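Local coordinates for calcium homeostasis modulator protein 5 (Homo sapiens, PDB 7D60) that assembles into undecameric, cone-shaped large-pore channels of the membrane, with gating and ion conductance likely regulated by lipids, at the interface of chains A and B. Sequence-based numbering; all coordinates share one arbitrary frame. Chains: chain A/B, Calcium homeostasis modulator protein 5.

Contact 1: the interface of chains A and B. Residues chain A 214, 278; chain B 230, 233-234, 237, 256, 262.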
loop_
_atom_site.group_PDB
_atom_site.type_symbol
_atom_site.label_atom_id
_atom_site.label_comp_id
_atom_site.label_asym_id
_atom_site.label_seq_id
_atom_site.Cartn_x
_atom_site.Cartn_y
_atom_site.Cartn_z
ATOM N N PHE A 214 25.086 32.667 -33.561
ATOM C CA PHE A 214 24.369 32.186 -34.732
ATOM C C PHE A 214 25.089 31.021 -35.388
ATOM O O PHE A 214 24.440 30.104 -35.891
ATOM C CB PHE A 214 24.183 33.317 -35.741
ATOM C CG PHE A 214 23.537 32.878 -37.013
ATOM C CD1 PHE A 214 22.202 32.523 -37.036
ATOM C CD2 PHE A 214 24.265 32.792 -38.181
ATOM C CE1 PHE A 214 21.607 32.103 -38.200
ATOM C CE2 PHE A 214 23.674 32.366 -39.340
ATOM C CZ PHE A 214 22.343 32.026 -39.351
ATOM N N TYR A 278 29.346 29.664 -42.992
ATOM C CA TYR A 278 29.248 29.083 -41.665
ATOM C C TYR A 278 29.528 27.589 -41.635
ATOM O O TYR A 278 29.508 26.995 -40.557
ATOM C CB TYR A 278 27.871 29.375 -41.074
ATOM C CG TYR A 278 27.625 30.846 -40.888
ATOM C CD1 TYR A 278 28.232 31.542 -39.854
ATOM C CD2 TYR A 278 26.808 31.546 -41.756
ATOM C CE1 TYR A 278 28.022 32.888 -39.687
ATOM C CE2 TYR A 278 26.595 32.889 -41.597
ATOM C CZ TYR A 278 27.204 33.554 -40.563
ATOM O OH TYR A 278 26.988 34.897 -40.404
ATOM N N PHE B 230 17.313 33.440 -34.434
ATOM C CA PHE B 230 18.454 32.630 -34.844
ATOM C C PHE B 230 18.016 31.230 -35.231
ATOM O O PHE B 230 18.519 30.660 -36.199
ATOM C CB PHE B 230 19.484 32.555 -33.719
ATOM C CG PHE B 230 20.338 33.775 -33.585
ATOM C CD1 PHE B 230 20.272 34.801 -34.505
ATOM C CD2 PHE B 230 21.214 33.890 -32.528
ATOM C CE1 PHE B 230 21.060 35.913 -34.367
ATOM C CE2 PHE B 230 22.002 35.001 -32.392
ATOM C CZ PHE B 230 21.926 36.011 -33.312
ATOM N N TYR B 233 16.181 31.565 -38.815
ATOM C CA TYR B 233 17.032 31.823 -39.965
ATOM C C TYR B 233 18.057 30.728 -40.196
ATOM O O TYR B 233 18.691 30.711 -41.252
ATOM C CB TYR B 233 17.758 33.153 -39.797
ATOM C CG TYR B 233 17.007 34.333 -40.336
ATOM C CD1 TYR B 233 17.393 34.942 -41.518
ATOM C CD2 TYR B 233 15.913 34.847 -39.660
ATOM C CE1 TYR B 233 16.709 36.026 -42.013
ATOM C CE2 TYR B 233 15.223 35.930 -40.145
ATOM C CZ TYR B 233 15.624 36.515 -41.321
ATOM O OH TYR B 233 14.934 37.597 -41.807
ATOM N N ALA B 234 18.250 29.828 -39.236
ATOM C CA ALA B 234 19.177 28.725 -39.444
ATOM C C ALA B 234 18.475 27.494 -39.986
ATOM O O ALA B 234 19.125 26.632 -40.580
ATOM C CB ALA B 234 19.906 28.392 -38.147
ATOM N N LEU B 237 18.374 28.415 -43.786
ATOM C CA LEU B 237 19.670 28.347 -44.444
ATOM C C LEU B 237 20.136 26.912 -44.638
ATOM O O LEU B 237 20.760 26.599 -45.654
ATOM C CB LEU B 237 20.707 29.132 -43.640
ATOM C CG LEU B 237 22.112 29.258 -44.219
ATOM C CD1 LEU B 237 22.056 29.828 -45.616
ATOM C CD2 LEU B 237 22.976 30.113 -43.329
ATOM N N MET B 256 21.809 38.268 -45.515
ATOM C CA MET B 256 22.281 38.247 -44.142
ATOM C C MET B 256 22.898 39.599 -43.834
ATOM O O MET B 256 23.293 40.324 -44.752
ATOM C CB MET B 256 23.322 37.136 -43.934
ATOM C CG MET B 256 22.786 35.729 -44.079
ATOM S SD MET B 256 21.533 35.344 -42.854
ATOM C CE MET B 256 22.556 35.070 -41.422
ATOM N N TRP B 262 27.396 43.085 -37.870
ATOM C CA TRP B 262 27.503 42.102 -36.797
ATOM C C TRP B 262 28.400 42.608 -35.679
ATOM O O TRP B 262 28.126 42.368 -34.500
ATOM C CB TRP B 262 28.058 40.788 -37.337
ATOM C CG TRP B 262 27.090 39.828 -37.950
ATOM C CD1 TRP B 262 27.077 39.415 -39.241
ATOM C CD2 TRP B 262 26.044 39.112 -37.293
ATOM N NE1 TRP B 262 26.076 38.511 -39.441
ATOM C CE2 TRP B 262 25.426 38.303 -38.258
ATOM C CE3 TRP B 262 25.562 39.085 -35.987
ATOM C CZ2 TRP B 262 24.357 37.478 -37.960
ATOM C CZ3 TRP B 262 24.498 38.268 -35.697
ATOM C CH2 TRP B 262 23.907 37.474 -36.677
#
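A:Phe214, on the cytoplasmic helix 209-246 of chain A, pushes its phenyl ring among apolar side chains of chain B and buries 87 Å² there. The thioether methyl CE of B:Met256 sits over the far rim of the ring, to one side of its plane, 3.6 Å from A:Phe214 CE2 and almost as near CZ. Two bends in the methionine chain (chi2 -63°, chi3 -77°) turn that methyl toward the ring, and the two side chains reach the contact from opposite directions. The CD1-CE1 edge looks onto helix 209-246 of chain B, where A:Phe214 CE1 is 4.1 Å from the methyl CB of B:Ala234 and CD1 is 3.9 Å from CD1 of B:Phe230. The root of the side chain is engaged as well, since A:Phe214 CB stands 4.1 Å above the B:Phe230 ring plane, over its centre. CG anti to the backbone N (chi1 176°) sends the ring on from B:Phe230 toward B:Met256, with CB and the CD1 edge still against the former. An alanine at A:Phe214 would keep the CB over B:Phe230 but is likely to leave the B:Met256 methyl and B:Ala234 facing a gap.

Within chain A, A:Tyr278 backs up the phenyl group: A:Phe214 CE2 sits 3.7 Å above the tyrosine ring plane, toward its rim, while A:Tyr278 CE2 lies in the plane of the phenylalanine ring at its edge. B:Leu237 and B:Tyr233 flank the apolar centre at longer range, the leucine CD2 being 4.4 Å from A:Tyr278 CD2. Farther out, the contact takes on polar character where A:Tyr278 and B:Trp262 approach through their heteroatoms. The separation is too long to count as a hydrogen bond, with the phenol OH of A:Tyr278 3.8 Å from the indole NE1 of B:Trp262.

Contact 2: the interface of chains A and B. Residues chain A 181, 184, 188; chain B 50, 53-54, 57-58.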
loop_
_atom_site.group_PDB
_atom_site.type_symbol
_atom_site.label_atom_id
_atom_site.label_comp_id
_atom_site.label_asym_id
_atom_site.label_seq_id
_atom_site.Cartn_x
_atom_site.Cartn_y
_atom_site.Cartn_z
ATOM N N ILE A 181 48.347 17.092 -0.190
ATOM C CA ILE A 181 48.826 18.401 -0.610
ATOM C C ILE A 181 49.094 18.403 -2.110
ATOM O O ILE A 181 48.773 19.370 -2.810
ATOM C CB ILE A 181 50.065 18.790 0.218
ATOM C CG1 ILE A 181 49.651 19.119 1.649
ATOM C CG2 ILE A 181 50.803 19.967 -0.373
ATOM C CD1 ILE A 181 50.804 19.231 2.597
ATOM N N TRP A 184 45.804 18.720 -4.093
ATOM C CA TRP A 184 45.274 20.067 -4.240
ATOM C C TRP A 184 46.135 20.936 -5.138
ATOM O O TRP A 184 45.624 21.901 -5.707
ATOM C CB TRP A 184 45.121 20.744 -2.878
ATOM C CG TRP A 184 43.951 20.273 -2.083
ATOM C CD1 TRP A 184 43.990 19.624 -0.893
ATOM C CD2 TRP A 184 42.565 20.422 -2.411
ATOM N NE1 TRP A 184 42.723 19.346 -0.460
ATOM C CE2 TRP A 184 41.828 19.829 -1.374
ATOM C CE3 TRP A 184 41.877 20.998 -3.480
ATOM C CZ2 TRP A 184 40.441 19.792 -1.376
ATOM C CZ3 TRP A 184 40.504 20.958 -3.479
ATOM C CH2 TRP A 184 39.799 20.359 -2.437
ATOM N N CYS A 188 44.384 22.793 -8.437
ATOM C CA CYS A 188 44.508 24.240 -8.544
ATOM C C CYS A 188 45.241 24.673 -9.804
ATOM O O CYS A 188 44.907 25.714 -10.376
ATOM C CB CYS A 188 45.221 24.800 -7.316
ATOM S SG CYS A 188 44.185 24.889 -5.859
ATOM N N TYR B 50 49.536 22.024 5.799
ATOM C CA TYR B 50 48.428 21.103 5.577
ATOM C C TYR B 50 47.079 21.742 5.876
ATOM O O TYR B 50 46.114 21.527 5.137
ATOM C CB TYR B 50 48.622 19.853 6.427
ATOM C CG TYR B 50 47.548 18.818 6.266
ATOM C CD1 TYR B 50 46.612 18.609 7.256
ATOM C CD2 TYR B 50 47.476 18.040 5.128
ATOM C CE1 TYR B 50 45.643 17.655 7.120
ATOM C CE2 TYR B 50 46.500 17.087 4.981
ATOM C CZ TYR B 50 45.586 16.903 5.981
ATOM O OH TYR B 50 44.608 15.955 5.845
ATOM N N VAL B 53 46.121 24.757 3.304
ATOM C CA VAL B 53 45.752 24.346 1.953
ATOM C C VAL B 53 44.296 23.901 1.896
ATOM O O VAL B 53 43.577 24.234 0.957
ATOM C CB VAL B 53 46.727 23.246 1.468
ATOM C CG1 VAL B 53 46.137 22.390 0.378
ATOM C CG2 VAL B 53 47.997 23.875 0.953
ATOM N N PHE B 54 43.803 23.216 2.926
ATOM C CA PHE B 54 42.391 22.856 2.987
ATOM C C PHE B 54 41.476 24.055 3.199
ATOM O O PHE B 54 40.262 23.922 3.038
ATOM C CB PHE B 54 42.153 21.849 4.105
ATOM C CG PHE B 54 42.204 20.421 3.667
ATOM C CD1 PHE B 54 43.416 19.779 3.490
ATOM C CD2 PHE B 54 41.038 19.712 3.459
ATOM C CE1 PHE B 54 43.460 18.467 3.102
ATOM C CE2 PHE B 54 41.077 18.400 3.072
ATOM C CZ PHE B 54 42.289 17.776 2.893
ATOM N N ALA B 57 42.638 26.423 -0.874
ATOM C CA ALA B 57 42.577 25.809 -2.196
ATOM C C ALA B 57 41.155 25.513 -2.682
ATOM O O ALA B 57 40.918 25.645 -3.885
ATOM C CB ALA B 57 43.436 24.544 -2.262
ATOM N N PRO B 58 40.179 25.106 -1.852
ATOM C CA PRO B 58 38.798 25.103 -2.359
ATOM C C PRO B 58 38.208 26.488 -2.561
ATOM O O PRO B 58 37.166 26.599 -3.210
ATOM C CB PRO B 58 38.030 24.325 -1.289
ATOM C CG PRO B 58 39.014 23.470 -0.700
ATOM C CD PRO B 58 40.239 24.298 -0.619
#
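Two transmembrane helices of neighbouring subunits pack here: S4 of chain A, part of the long helix 168-203, against S2 of chain B, helix 47-68. A:Trp184 is the main projection from S4, with 86 Å² hidden by chain B. Its indole meets several S2 side chains by different parts of the ring system. The pyrrole edge is turned to B:Phe54, and NE1 lies 3.7 Å above the phenyl plane, offset toward the rim. The planes stand 77° apart, an edge-to-face arrangement that directs the indole edge at the phenyl face. B:Val53 comes over the rim of the pyrrole ring through one branch, CG1, which is 3.7 Å from A:Trp184 CD1 and on the same face as B:Ala57 and B:Pro58; at chi1 157° this methyl lies roughly anti to the backbone N. B:Pro58 lies over the face of the benzo ring, its own ring nearly parallel to it, with CG 3.6 Å from A:Trp184 CH2.

One turn along S4, A:Cys188 SG packs 3.7 Å from B:Ala57 CB, a methyl that also approaches A:Trp184 CE3. In the other direction along S4, A:Ile181 CG1 lies 4.2 Å from CD2 of B:Tyr50, a looser fit. Spread over successive helical turns, these apolar contacts join S4 to the adjacent S2 and, repeated around the undecamer, are likely to contribute to holding it together within the membrane.

The C-alpha centres of contact 1 and contact 2 lie about 46 Å apart, and the two contacts draw on no common residue or helix. Contact 1 ties cytoplasmic segments, with helix 209-246 taking part from both subunits; contact 2 joins transmembrane helices 168-203 and 47-68. Neighbouring subunits are therefore linked at two well-separated levels, which should restrain tilting of one against the next more than either site could alone. Because the protein forms undecamers, each subunit presents the A-type surfaces to one neighbour and the B-type surfaces to the other, and both contacts recur around the ring.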